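Local coordinates for adhesion and penetration protein autotransporter (Haemophilus influenzae, PDB 3SYJ) that probably works as a serine protease and promotes bacterial adherence to and invasion of host cells, through a surface passenger domain that also self-associates, at residues V512-N517 with L555-K560; E536-G541 with T567-G572; T562-T567 with Q582-L587; G578-T583 with F627-F632; F632-G637 with W652-N657. All coordinates share one frame; numbering follows the deposited sequence.

All five contacts belong to successive coils of the beta helix in the passenger domain. Strands 510-514, 555-559, 579-582, 631-634 and 645-654 pair in parallel along one wall, giving interactions 1, 4 and 5. Strands 536-539, 567-575 and 586-593 line another wall, giving interactions 2 and 3. The chain weaves between walls: the segments of interactions 1 and 2 alternate in sequence, as do those of 2 and 3, which share Thr567. Interactions 4 and 5 share Phe632, with centres 10 Å apart, whereas those of interactions 2 and 5 are 19 Å apart. Each contact thus joins one coil to a later one, so that the coils stack into an elongated passenger domain.

Interaction 1: V512-N517 with L555-K560; sequences VTITGN and LNLIYK
Leu557 has CG anti to its backbone N (chi1 172°), and Ile514 has CD1 extended beyond CG1 (chi2 168°); these torsions accompany a meeting of their CD1 methyls at 4.0 Å inside the beta helix. Here two strands from different coils, 512-514 and 555-559, run parallel, about 15° apart in direction, as neighbouring rungs of a right-handed solenoid wall. Nearly straight backbone bonds zip them together: Val512 N gives to Asn556 O, Ile558 N to Val512 O, Ile514 N to Ile558 O at 2.8 Å, and Lys560 N to Ile514 O. The inward face carries Val512, Ile514, Leu557 and Tyr559, all buried. Val512 CG2 reaches back to Leu555 CD1 at 4.0 Å, and Ile514 CG2 touches Tyr559 CD1. Strand 567-575 adds Leu568 beside both Ile514 and Tyr559, so the ladder borders the helix interior. On the other, partly exposed face, Thr513 and Ile558 pack across each other, with Thr513 OG1 against Ile558 CB at 3.9 Å. Beyond the paired strands, Thr515 CB and CG2 lean on the carbonyl of Lys560. The Tyr559 ring sits obliquely to Ile514 O, whose distance to CD1 is 3.4 Å.

Interaction 2: E536-G541 with T567-G572; sequences EIAYNG and TLLLSG
The carbonyl oxygen of Tyr539 is gripped twice: Ser571 N donates to it across the strands at 3.2 Å, and a water donates at 2.7 Å. That same water also donates to Gly541 O and accepts from Gly572 N, bridging the ends of the two strands where direct pairing fades. A second water ties Asn540 O to Ser571 OG. Before this end, 536-539 and 567-570 form a parallel pair of beta-helix rungs, with Ile537 N bound to Thr567 O, Leu569 N to Ile537 O, and Tyr539 N to Leu569 O. On one face, Ile537 places CG1 between its backbone N and carbonyl carbon (chi1 64°), and CG1 lies 3.8 Å from Leu568 CD1. Farther along that face, Leu570 CD2 meets Tyr539 CB at 3.8 Å and stands at the edge of the phenol ring. The other face sets Ala538 CB on Leu569 CB, also 3.8 Å away. Tyr539 OH bonds to Trp542 O, and Asn540 OD1 to Arg675. Gly572, lacking a side chain, brings its CA within 3.4 Å of both Asn540 O and Gly541 O. The chemistry implies a strand pair joined directly by backbone bonds, with water completing the bonding at its end, where Tyr539 O, Gly541 O and Gly572 N share one molecule.

Interaction 3: T562-T567 with Q582-L587; sequences TTEDRT and QTKGKL
Arg566 O and Lys586 N make the tight centre of this contact, a backbone bond of 2.7 Å between turns of neighbouring beta-helix coils. Segment 562-567 leads from strand 555-559 into strand 567-575; the matching passage, from strand 579-582 into strand 586-593, is made by segment 582-587. Close to the bond, Gly585, with positive phi (73°) and no side chain, brings its CA to 3.3 Å from Glu564 O. On the buried side Gln582 NE2 donates to Lys584 O, which lies in the plane of its amide, and also to Ser638 O. Thr567 and Lys586 then open the parallel pairing of the next wall. The solvent side is looser. The Lys584 chain lies against Thr563 and Glu564, and its ammonium reaches Thr562 O at 3.2 Å from above the carbonyl plane. Its ion pair with Glu564 OE2 is long, 3.8 Å. A firmer salt bridge joins Lys586 NZ to Asp565 OD1 at 2.9 Å, and Asp565 OD2 has Lys535 as a further partner. The lysine chain bends twice to get there: chi3 (-74°) turns CE, and chi4 (-88°) turns NZ. Lys586 CE comes to 3.0 Å from Thr567 OG1, and NZ meets the carboxylate from above its plane.

Interaction 4: G578-T583 with F627-F632; sequences GDITQT and FKAENF
Gly578 and Glu630 begin the backbone bonding, with Glu630 N giving to Gly578 O at 2.9 Å where the beta helix turns a corner. At Glu630 the chain leaves strand 622-629 for strand 631-634, which joins the wall that holds strand 579-582. Next along, Ile580 N binds Asn631 O, also at 2.9 Å. Apolar contact lies on the buried side: Ile580 and Phe632 run side by side, pointing the same way, with Ile580 CD1 3.9 Å from Phe632 CE1. Ile580 CG1 also faces Ala629 CB across the corner, and Phe589 of strand 586-593 flanks the isoleucine. Polar side chains gather on the partly exposed side. Asp579 and Asn631 lie alongside each other, their flat groups turned 88° apart, and Asn631 ND2 donates to Asp579 OD1 at 3.0 Å, on the syn side but tilted 34° out of the carboxylate plane. A weak bond from Asn631 N falls on that same oxygen. Carboxylates of Asp579 and Glu630 approach to 4.5 Å between OD1 and OE1, a repulsion probably eased by the salt bridge of Glu630 OE2 with Arg554. One water spans the two acids, donating to Asp579 OD1 at 2.8 Å and to Glu630 OE1 at 2.6 Å.

Interaction 5: F632-G637 with W652-N657; sequences FQIKGG and WTVSNN
Phe632 and Trp652 form an offset aromatic stack in the buried interior, beneath two parallel strands from adjoining coils. The phenyl ring and the six-membered ring of the indole have centroids 4.2 Å apart and planes inclined by 17°. The overlap is displaced toward the indole nitrogen: Phe632 CD2 lies over the rim by NE1 and CE2, 3.2 Å from NE1, while Trp652 CZ2 covers the phenyl rim. Phe632 CB adds a CH-pi contact, standing 3.5 Å above the centroid of the same six-membered ring. Both aromatic residues keep CG anti to the carbonyl carbon and beside the backbone N (chi1 -55° for Phe632), and the two side chains cross obliquely. Ile634 meets the indole differently, its CG1 at the ring edge 3.7 Å from CZ3, and Phe662 makes an edge-to-face contact with the tryptophan. Such stacking of like residues on successive rungs is a familiar feature of parallel beta helices, the fold of this passenger domain. The rungs are held in register by Thr653 N to Phe632 O at 2.8 Å, Ile634 N to Thr653 O, and Ser655 N to Ile634 O. Gln633 and Thr653 occupy the opposite, partly exposed face. Past the strands, both chains turn, and Ser655 OG rests against Lys635 CA. Asn656, whose backbone N is held by Asp711, takes over the pairing with its side chain: ND2 donates to Lys635 O at 2.7 Å, the oxygen lying in the plane of the amide.

Interaction 1: V512-N517 with L555-K560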
# COMPACT_ATOMS: atom_id res chain seq x y z
N VAL A 512 -32.77 18.12 5.95
CA VAL A 512 -34.00 18.14 5.18
C VAL A 512 -34.46 16.70 4.98
O VAL A 512 -33.72 15.86 4.47
CB VAL A 512 -33.82 18.79 3.78
CG1 VAL A 512 -35.17 18.95 3.09
CG2 VAL A 512 -33.13 20.12 3.89
N THR A 513 -35.68 16.42 5.41
CA THR A 513 -36.27 15.11 5.19
C THR A 513 -37.35 15.22 4.12
O THR A 513 -38.17 16.14 4.14
CB THR A 513 -36.83 14.52 6.50
OG1 THR A 513 -35.78 14.49 7.49
CG2 THR A 513 -37.38 13.11 6.30
N ILE A 514 -37.34 14.29 3.17
CA ILE A 514 -38.38 14.20 2.15
C ILE A 514 -39.11 12.87 2.31
O ILE A 514 -38.48 11.81 2.29
CB ILE A 514 -37.80 14.33 0.74
CG1 ILE A 514 -37.17 15.72 0.56
CG2 ILE A 514 -38.88 14.10 -0.31
CD1 ILE A 514 -36.32 15.85 -0.68
N THR A 515 -40.42 12.93 2.51
CA THR A 515 -41.21 11.72 2.79
C THR A 515 -42.10 11.26 1.63
O THR A 515 -42.66 10.17 1.66
CB THR A 515 -42.10 11.91 4.04
OG1 THR A 515 -43.00 13.01 3.82
CG2 THR A 515 -41.24 12.20 5.26
N GLY A 516 -42.20 12.09 0.59
CA GLY A 516 -43.02 11.74 -0.56
C GLY A 516 -44.48 12.06 -0.32
O GLY A 516 -44.86 12.50 0.76
N ASN A 517 -45.30 11.86 -1.34
CA ASN A 517 -46.72 12.17 -1.24
C ASN A 517 -47.40 11.25 -0.24
O ASN A 517 -47.12 10.05 -0.20
CB ASN A 517 -47.40 12.08 -2.60
CG ASN A 517 -47.04 13.23 -3.52
OD1 ASN A 517 -46.84 13.04 -4.72
ND2 ASN A 517 -46.94 14.42 -2.96
N LEU A 555 -25.07 20.03 6.04
CA LEU A 555 -26.44 19.78 5.63
C LEU A 555 -26.62 18.30 5.25
O LEU A 555 -25.86 17.77 4.45
CB LEU A 555 -26.82 20.70 4.47
CG LEU A 555 -28.19 20.55 3.80
CD1 LEU A 555 -29.30 20.81 4.80
CD2 LEU A 555 -28.31 21.50 2.62
N ASN A 556 -27.60 17.65 5.87
CA ASN A 556 -27.92 16.26 5.55
C ASN A 556 -29.27 16.15 4.87
O ASN A 556 -30.18 16.94 5.13
CB ASN A 556 -27.95 15.41 6.82
CG ASN A 556 -26.67 15.51 7.59
OD1 ASN A 556 -25.63 15.06 7.12
ND2 ASN A 556 -26.73 16.12 8.76
N LEU A 557 -29.39 15.15 4.00
CA LEU A 557 -30.62 14.90 3.27
C LEU A 557 -31.12 13.48 3.53
O LEU A 557 -30.38 12.51 3.36
CB LEU A 557 -30.39 15.10 1.78
CG LEU A 557 -31.54 14.69 0.86
CD1 LEU A 557 -32.73 15.63 1.05
CD2 LEU A 557 -31.06 14.66 -0.58
N ILE A 558 -32.38 13.36 3.94
CA ILE A 558 -32.96 12.05 4.21
C ILE A 558 -34.18 11.81 3.34
O ILE A 558 -35.14 12.59 3.37
CB ILE A 558 -33.41 11.91 5.68
CG1 ILE A 558 -32.23 12.10 6.64
CG2 ILE A 558 -34.03 10.54 5.91
CD1 ILE A 558 -31.93 13.53 6.96
N TYR A 559 -34.15 10.74 2.55
CA TYR A 559 -35.32 10.31 1.80
C TYR A 559 -35.96 9.12 2.52
O TYR A 559 -35.37 8.05 2.63
CB TYR A 559 -34.96 9.94 0.36
CG TYR A 559 -36.14 9.45 -0.45
CD1 TYR A 559 -37.33 10.16 -0.49
CD2 TYR A 559 -36.06 8.28 -1.19
CE1 TYR A 559 -38.41 9.72 -1.22
CE2 TYR A 559 -37.14 7.82 -1.94
CZ TYR A 559 -38.31 8.56 -1.95
OH TYR A 559 -39.40 8.12 -2.68
N LYS A 560 -37.18 9.32 3.02
CA LYS A 560 -37.84 8.33 3.85
C LYS A 560 -39.32 8.24 3.52
O LYS A 560 -40.17 8.74 4.26
CB LYS A 560 -37.65 8.69 5.34
CG LYS A 560 -38.40 7.78 6.31
CD LYS A 560 -37.81 7.80 7.72
CE LYS A 560 -37.98 9.16 8.39
NZ LYS A 560 -37.33 9.21 9.75

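Interaction 2: E536-G541 with T567-G572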
# COMPACT_ATOMS: atom_id res chain seq x y z
N GLU A 536 -44.16 9.36 -7.93
CA GLU A 536 -42.90 10.02 -8.26
C GLU A 536 -42.94 11.50 -7.94
O GLU A 536 -43.86 12.21 -8.35
CB GLU A 536 -42.58 9.85 -9.75
CG GLU A 536 -42.66 8.44 -10.26
CD GLU A 536 -44.06 8.06 -10.70
OE1 GLU A 536 -44.99 8.87 -10.50
OE2 GLU A 536 -44.22 6.95 -11.26
N ILE A 537 -41.93 11.96 -7.21
CA ILE A 537 -41.73 13.38 -7.00
C ILE A 537 -40.32 13.71 -7.44
O ILE A 537 -39.49 12.81 -7.56
CB ILE A 537 -41.92 13.80 -5.53
CG1 ILE A 537 -40.87 13.14 -4.63
CG2 ILE A 537 -43.33 13.46 -5.07
CD1 ILE A 537 -41.05 13.43 -3.14
N ALA A 538 -40.04 14.98 -7.68
CA ALA A 538 -38.75 15.35 -8.22
C ALA A 538 -38.27 16.68 -7.66
O ALA A 538 -39.07 17.52 -7.25
CB ALA A 538 -38.82 15.41 -9.74
N TYR A 539 -36.96 16.85 -7.65
CA TYR A 539 -36.37 18.11 -7.24
C TYR A 539 -35.34 18.51 -8.29
O TYR A 539 -34.34 17.83 -8.47
CB TYR A 539 -35.72 17.96 -5.86
CG TYR A 539 -35.06 19.22 -5.35
CD1 TYR A 539 -35.82 20.32 -5.00
CD2 TYR A 539 -33.67 19.30 -5.19
CE1 TYR A 539 -35.23 21.48 -4.52
CE2 TYR A 539 -33.07 20.45 -4.72
CZ TYR A 539 -33.85 21.54 -4.38
OH TYR A 539 -33.29 22.71 -3.91
N ASN A 540 -35.60 19.61 -8.98
CA ASN A 540 -34.73 20.07 -10.06
C ASN A 540 -33.52 20.88 -9.59
O ASN A 540 -32.66 21.23 -10.40
CB ASN A 540 -35.54 20.92 -11.04
CG ASN A 540 -36.56 20.12 -11.81
OD1 ASN A 540 -37.20 19.22 -11.26
ND2 ASN A 540 -36.73 20.45 -13.09
N GLY A 541 -33.46 21.18 -8.30
CA GLY A 541 -32.49 22.13 -7.79
C GLY A 541 -31.27 21.56 -7.08
O GLY A 541 -30.86 20.42 -7.34
N THR A 567 -40.82 7.18 -5.66
CA THR A 567 -39.56 7.59 -6.27
C THR A 567 -39.28 9.06 -6.05
O THR A 567 -40.18 9.90 -6.12
CB THR A 567 -39.56 7.32 -7.78
OG1 THR A 567 -39.77 5.92 -8.01
CG2 THR A 567 -38.24 7.74 -8.40
N LEU A 568 -38.01 9.35 -5.77
CA LEU A 568 -37.53 10.72 -5.69
C LEU A 568 -36.48 10.93 -6.78
O LEU A 568 -35.46 10.24 -6.83
CB LEU A 568 -36.92 11.00 -4.31
CG LEU A 568 -36.21 12.34 -4.09
CD1 LEU A 568 -37.10 13.52 -4.48
CD2 LEU A 568 -35.76 12.48 -2.63
N LEU A 569 -36.75 11.88 -7.67
CA LEU A 569 -35.80 12.18 -8.73
C LEU A 569 -35.02 13.44 -8.38
O LEU A 569 -35.61 14.49 -8.11
CB LEU A 569 -36.54 12.36 -10.06
CG LEU A 569 -35.76 13.03 -11.21
CD1 LEU A 569 -34.53 12.21 -11.58
CD2 LEU A 569 -36.65 13.25 -12.43
N LEU A 570 -33.70 13.33 -8.38
CA LEU A 570 -32.84 14.50 -8.23
C LEU A 570 -32.13 14.75 -9.56
O LEU A 570 -31.30 13.94 -9.98
CB LEU A 570 -31.83 14.29 -7.10
CG LEU A 570 -32.47 13.91 -5.77
CD1 LEU A 570 -31.43 13.49 -4.75
CD2 LEU A 570 -33.30 15.06 -5.24
N SER A 571 -32.46 15.85 -10.22
CA SER A 571 -31.91 16.09 -11.55
C SER A 571 -31.05 17.34 -11.59
O SER A 571 -30.62 17.75 -12.66
CB SER A 571 -33.04 16.20 -12.58
OG SER A 571 -33.81 17.37 -12.34
N GLY A 572 -30.81 17.93 -10.43
CA GLY A 572 -30.03 19.15 -10.35
C GLY A 572 -28.63 18.90 -9.83
O GLY A 572 -27.72 18.58 -10.59
O HOH W 1 -31.79 17.65 -7.63
O HOH W 2 -32.65 20.03 -12.91
O HOH W 3 -36.20 16.88 -12.42

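Interaction 3: T562-T567 with Q582-L587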
# COMPACT_ATOMS: atom_id res chain seq x y z
N THR A 562 -43.01 6.21 2.70
CA THR A 562 -43.73 5.21 3.49
C THR A 562 -43.74 3.84 2.82
O THR A 562 -43.79 2.81 3.49
CB THR A 562 -45.20 5.61 3.73
OG1 THR A 562 -45.85 5.77 2.46
CG2 THR A 562 -45.29 6.90 4.53
N THR A 563 -43.72 3.84 1.49
CA THR A 563 -43.91 2.61 0.74
C THR A 563 -42.75 2.35 -0.20
O THR A 563 -42.07 3.28 -0.65
CB THR A 563 -45.23 2.65 -0.06
OG1 THR A 563 -46.33 2.79 0.85
CG2 THR A 563 -45.43 1.38 -0.89
N GLU A 564 -42.52 1.08 -0.50
CA GLU A 564 -41.42 0.68 -1.36
C GLU A 564 -41.54 1.29 -2.77
O GLU A 564 -40.54 1.53 -3.44
CB GLU A 564 -41.33 -0.85 -1.41
CG GLU A 564 -41.14 -1.51 -0.04
CD GLU A 564 -42.39 -1.47 0.85
OE1 GLU A 564 -43.52 -1.65 0.33
OE2 GLU A 564 -42.25 -1.27 2.08
N ASP A 565 -42.77 1.57 -3.19
CA ASP A 565 -43.02 2.08 -4.54
C ASP A 565 -43.18 3.60 -4.60
O ASP A 565 -44.20 4.10 -5.08
CB ASP A 565 -44.25 1.41 -5.15
CG ASP A 565 -44.30 1.54 -6.66
OD1 ASP A 565 -43.40 2.22 -7.22
OD2 ASP A 565 -45.22 0.97 -7.30
N ARG A 566 -42.18 4.33 -4.12
CA ARG A 566 -42.18 5.79 -4.20
C ARG A 566 -40.83 6.24 -4.72
O ARG A 566 -39.81 5.75 -4.26
CB ARG A 566 -42.44 6.41 -2.83
CG ARG A 566 -43.75 5.99 -2.19
CD ARG A 566 -44.95 6.45 -3.00
NE ARG A 566 -46.11 6.69 -2.14
CZ ARG A 566 -47.11 5.84 -1.97
NH1 ARG A 566 -47.12 4.68 -2.62
NH2 ARG A 566 -48.11 6.14 -1.16
N THR A 567 -40.82 7.18 -5.66
CA THR A 567 -39.56 7.59 -6.27
C THR A 567 -39.28 9.06 -6.05
O THR A 567 -40.18 9.90 -6.12
CB THR A 567 -39.56 7.32 -7.78
OG1 THR A 567 -39.77 5.92 -8.01
CG2 THR A 567 -38.24 7.74 -8.40
N GLN A 582 -31.06 7.06 2.51
CA GLN A 582 -32.30 6.51 1.97
C GLN A 582 -32.77 5.32 2.80
O GLN A 582 -32.01 4.38 3.05
CB GLN A 582 -32.11 6.10 0.51
CG GLN A 582 -33.36 5.53 -0.12
CD GLN A 582 -33.12 5.08 -1.55
OE1 GLN A 582 -32.00 5.13 -2.05
NE2 GLN A 582 -34.18 4.61 -2.20
N THR A 583 -34.02 5.36 3.24
CA THR A 583 -34.55 4.28 4.07
C THR A 583 -35.46 3.34 3.30
O THR A 583 -35.74 2.24 3.75
CB THR A 583 -35.33 4.84 5.27
OG1 THR A 583 -36.48 5.54 4.80
CG2 THR A 583 -34.46 5.78 6.08
N LYS A 584 -35.92 3.78 2.13
CA LYS A 584 -36.90 3.00 1.38
C LYS A 584 -37.17 3.66 0.03
O LYS A 584 -36.65 4.73 -0.26
CB LYS A 584 -38.20 2.90 2.18
CG LYS A 584 -39.15 1.81 1.71
CD LYS A 584 -40.42 1.81 2.54
CE LYS A 584 -40.10 1.60 4.00
NZ LYS A 584 -41.32 1.28 4.79
N GLY A 585 -37.99 3.02 -0.79
CA GLY A 585 -38.42 3.61 -2.04
C GLY A 585 -37.32 3.64 -3.08
O GLY A 585 -36.36 2.88 -2.99
N LYS A 586 -37.47 4.51 -4.07
CA LYS A 586 -36.51 4.61 -5.15
C LYS A 586 -35.94 6.02 -5.23
O LYS A 586 -36.68 7.00 -5.18
CB LYS A 586 -37.14 4.20 -6.48
CG LYS A 586 -37.62 2.75 -6.49
CD LYS A 586 -38.08 2.32 -7.87
CE LYS A 586 -39.43 2.92 -8.24
NZ LYS A 586 -40.57 2.09 -7.78
N LEU A 587 -34.61 6.10 -5.35
CA LEU A 587 -33.92 7.37 -5.39
C LEU A 587 -33.04 7.44 -6.64
O LEU A 587 -32.14 6.62 -6.81
CB LEU A 587 -33.07 7.55 -4.13
CG LEU A 587 -32.23 8.83 -4.00
CD1 LEU A 587 -33.12 10.06 -4.02
CD2 LEU A 587 -31.41 8.78 -2.72

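Interaction 4: G578-T583 with F627-F632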
# COMPACT_ATOMS: atom_id res chain seq x y z
N GLY A 578 -22.09 16.72 4.44
CA GLY A 578 -23.05 15.90 5.15
C GLY A 578 -23.40 14.70 4.30
O GLY A 578 -22.75 14.43 3.29
N ASP A 579 -24.45 13.99 4.69
CA ASP A 579 -24.78 12.73 4.05
C ASP A 579 -26.11 12.77 3.34
O ASP A 579 -26.93 13.66 3.60
CB ASP A 579 -24.86 11.62 5.10
CG ASP A 579 -23.55 11.39 5.81
OD1 ASP A 579 -22.50 11.79 5.26
OD2 ASP A 579 -23.58 10.81 6.91
N ILE A 580 -26.32 11.79 2.47
CA ILE A 580 -27.63 11.50 1.92
C ILE A 580 -28.01 10.11 2.39
O ILE A 580 -27.26 9.15 2.19
CB ILE A 580 -27.65 11.56 0.37
CG1 ILE A 580 -27.34 12.97 -0.13
CG2 ILE A 580 -29.00 11.11 -0.18
CD1 ILE A 580 -27.26 13.09 -1.64
N THR A 581 -29.18 10.01 3.01
CA THR A 581 -29.68 8.75 3.57
C THR A 581 -30.99 8.32 2.92
O THR A 581 -31.93 9.11 2.80
CB THR A 581 -29.92 8.89 5.09
OG1 THR A 581 -28.68 9.21 5.73
CG2 THR A 581 -30.50 7.60 5.67
N GLN A 582 -31.06 7.06 2.51
CA GLN A 582 -32.30 6.51 1.97
C GLN A 582 -32.77 5.32 2.80
O GLN A 582 -32.01 4.38 3.05
CB GLN A 582 -32.11 6.10 0.51
CG GLN A 582 -33.36 5.53 -0.12
CD GLN A 582 -33.12 5.08 -1.55
OE1 GLN A 582 -32.00 5.13 -2.05
NE2 GLN A 582 -34.18 4.61 -2.20
N THR A 583 -34.02 5.36 3.24
CA THR A 583 -34.55 4.28 4.07
C THR A 583 -35.46 3.34 3.30
O THR A 583 -35.74 2.24 3.75
CB THR A 583 -35.33 4.84 5.27
OG1 THR A 583 -36.48 5.54 4.80
CG2 THR A 583 -34.46 5.78 6.08
N PHE A 627 -22.92 15.21 -8.65
CA PHE A 627 -23.44 15.07 -7.30
C PHE A 627 -22.30 14.80 -6.35
O PHE A 627 -21.36 14.08 -6.68
CB PHE A 627 -24.47 13.95 -7.24
CG PHE A 627 -25.73 14.25 -8.00
CD1 PHE A 627 -26.71 15.05 -7.44
CD2 PHE A 627 -25.94 13.73 -9.26
CE1 PHE A 627 -27.88 15.32 -8.12
CE2 PHE A 627 -27.11 14.00 -9.96
CZ PHE A 627 -28.08 14.79 -9.38
N LYS A 628 -22.38 15.39 -5.17
CA LYS A 628 -21.37 15.21 -4.15
C LYS A 628 -21.95 15.24 -2.75
O LYS A 628 -22.77 16.10 -2.41
CB LYS A 628 -20.28 16.28 -4.26
CG LYS A 628 -19.20 16.14 -3.21
CD LYS A 628 -17.98 16.98 -3.57
CE LYS A 628 -16.96 16.96 -2.43
NZ LYS A 628 -15.93 18.04 -2.55
N ALA A 629 -21.53 14.28 -1.94
CA ALA A 629 -21.84 14.28 -0.53
C ALA A 629 -20.67 13.61 0.17
O ALA A 629 -19.77 13.07 -0.49
CB ALA A 629 -23.13 13.52 -0.26
N GLU A 630 -20.66 13.65 1.50
CA GLU A 630 -19.68 12.90 2.27
C GLU A 630 -20.00 11.40 2.22
O GLU A 630 -19.18 10.59 1.78
CB GLU A 630 -19.59 13.44 3.71
CG GLU A 630 -19.00 14.87 3.76
CD GLU A 630 -18.91 15.49 5.15
OE1 GLU A 630 -19.43 14.91 6.13
OE2 GLU A 630 -18.32 16.59 5.27
N ASN A 631 -21.20 11.02 2.63
CA ASN A 631 -21.61 9.63 2.55
C ASN A 631 -22.98 9.46 1.92
O ASN A 631 -23.87 10.30 2.10
CB ASN A 631 -21.62 8.96 3.93
CG ASN A 631 -20.28 9.04 4.62
OD1 ASN A 631 -19.46 8.11 4.53
ND2 ASN A 631 -20.04 10.14 5.33
N PHE A 632 -23.14 8.37 1.18
CA PHE A 632 -24.45 7.92 0.75
C PHE A 632 -24.78 6.67 1.57
O PHE A 632 -24.18 5.62 1.38
CB PHE A 632 -24.46 7.58 -0.74
CG PHE A 632 -24.00 8.71 -1.62
CD1 PHE A 632 -24.91 9.65 -2.08
CD2 PHE A 632 -22.67 8.82 -1.98
CE1 PHE A 632 -24.49 10.69 -2.88
CE2 PHE A 632 -22.24 9.86 -2.79
CZ PHE A 632 -23.15 10.80 -3.24
O HOH W 4 -20.96 13.10 7.23

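Interaction 5: F632-G637 with W652-N657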
# COMPACT_ATOMS: atom_id res chain seq x y z
N PHE A 632 -23.14 8.37 1.18
CA PHE A 632 -24.45 7.92 0.75
C PHE A 632 -24.78 6.67 1.57
O PHE A 632 -24.18 5.62 1.38
CB PHE A 632 -24.46 7.58 -0.74
CG PHE A 632 -24.00 8.71 -1.62
CD1 PHE A 632 -24.91 9.65 -2.08
CD2 PHE A 632 -22.67 8.82 -1.98
CE1 PHE A 632 -24.49 10.69 -2.88
CE2 PHE A 632 -22.24 9.86 -2.79
CZ PHE A 632 -23.15 10.80 -3.24
N GLN A 633 -25.72 6.80 2.49
CA GLN A 633 -26.13 5.67 3.29
C GLN A 633 -27.46 5.16 2.78
O GLN A 633 -28.51 5.72 3.09
CB GLN A 633 -26.23 6.07 4.76
CG GLN A 633 -25.14 7.03 5.19
CD GLN A 633 -25.02 7.17 6.69
OE1 GLN A 633 -25.65 6.43 7.45
NE2 GLN A 633 -24.20 8.12 7.14
N ILE A 634 -27.41 4.12 1.98
CA ILE A 634 -28.62 3.51 1.46
C ILE A 634 -28.98 2.38 2.42
O ILE A 634 -28.49 1.26 2.28
CB ILE A 634 -28.41 2.98 0.03
CG1 ILE A 634 -27.62 4.00 -0.80
CG2 ILE A 634 -29.74 2.64 -0.63
CD1 ILE A 634 -28.20 5.41 -0.77
N LYS A 635 -29.79 2.70 3.42
CA LYS A 635 -30.15 1.76 4.48
C LYS A 635 -31.32 0.88 4.09
O LYS A 635 -31.69 -0.05 4.82
CB LYS A 635 -30.50 2.52 5.77
CG LYS A 635 -29.39 3.40 6.31
CD LYS A 635 -29.81 4.03 7.63
CE LYS A 635 -28.68 4.84 8.25
NZ LYS A 635 -29.14 5.49 9.51
N GLY A 636 -31.92 1.16 2.95
CA GLY A 636 -33.06 0.39 2.49
C GLY A 636 -33.56 0.97 1.19
O GLY A 636 -33.23 2.11 0.86
N GLY A 637 -34.34 0.19 0.45
CA GLY A 637 -34.81 0.61 -0.85
C GLY A 637 -33.76 0.50 -1.94
O GLY A 637 -32.87 -0.36 -1.90
N TRP A 652 -20.02 5.21 -0.30
CA TRP A 652 -21.32 4.55 -0.28
C TRP A 652 -21.36 3.47 0.78
O TRP A 652 -20.43 2.68 0.91
CB TRP A 652 -21.64 3.95 -1.66
CG TRP A 652 -21.98 4.99 -2.70
CD1 TRP A 652 -21.11 5.82 -3.36
CD2 TRP A 652 -23.29 5.33 -3.18
NE1 TRP A 652 -21.79 6.64 -4.21
CE2 TRP A 652 -23.13 6.36 -4.13
CE3 TRP A 652 -24.58 4.85 -2.91
CZ2 TRP A 652 -24.22 6.93 -4.80
CZ3 TRP A 652 -25.65 5.42 -3.57
CH2 TRP A 652 -25.47 6.44 -4.50
N THR A 653 -22.45 3.43 1.54
CA THR A 653 -22.74 2.32 2.43
C THR A 653 -24.15 1.79 2.17
O THR A 653 -25.14 2.47 2.43
CB THR A 653 -22.61 2.72 3.91
OG1 THR A 653 -21.28 3.17 4.17
CG2 THR A 653 -22.92 1.53 4.80
N VAL A 654 -24.22 0.57 1.66
CA VAL A 654 -25.49 -0.05 1.35
C VAL A 654 -25.68 -1.23 2.30
O VAL A 654 -24.83 -2.11 2.39
CB VAL A 654 -25.52 -0.54 -0.11
CG1 VAL A 654 -26.93 -0.93 -0.51
CG2 VAL A 654 -24.98 0.55 -1.02
N SER A 655 -26.80 -1.24 3.02
CA SER A 655 -26.98 -2.21 4.09
C SER A 655 -28.36 -2.86 4.03
O SER A 655 -29.15 -2.57 3.13
CB SER A 655 -26.74 -1.56 5.45
OG SER A 655 -27.63 -0.48 5.66
N ASN A 656 -28.64 -3.73 5.00
CA ASN A 656 -29.87 -4.52 5.01
C ASN A 656 -30.12 -5.16 3.65
O ASN A 656 -29.22 -5.80 3.10
CB ASN A 656 -31.05 -3.65 5.43
CG ASN A 656 -30.83 -2.99 6.77
OD1 ASN A 656 -30.49 -3.65 7.75
ND2 ASN A 656 -31.01 -1.67 6.82
N ASN A 657 -31.32 -5.00 3.12
CA ASN A 657 -31.66 -5.51 1.79
C ASN A 657 -31.68 -4.41 0.75
O ASN A 657 -32.39 -4.51 -0.25
CB ASN A 657 -33.01 -6.21 1.81
CG ASN A 657 -33.06 -7.38 2.78
OD1 ASN A 657 -32.22 -8.27 2.72
ND2 ASN A 657 -34.04 -7.36 3.67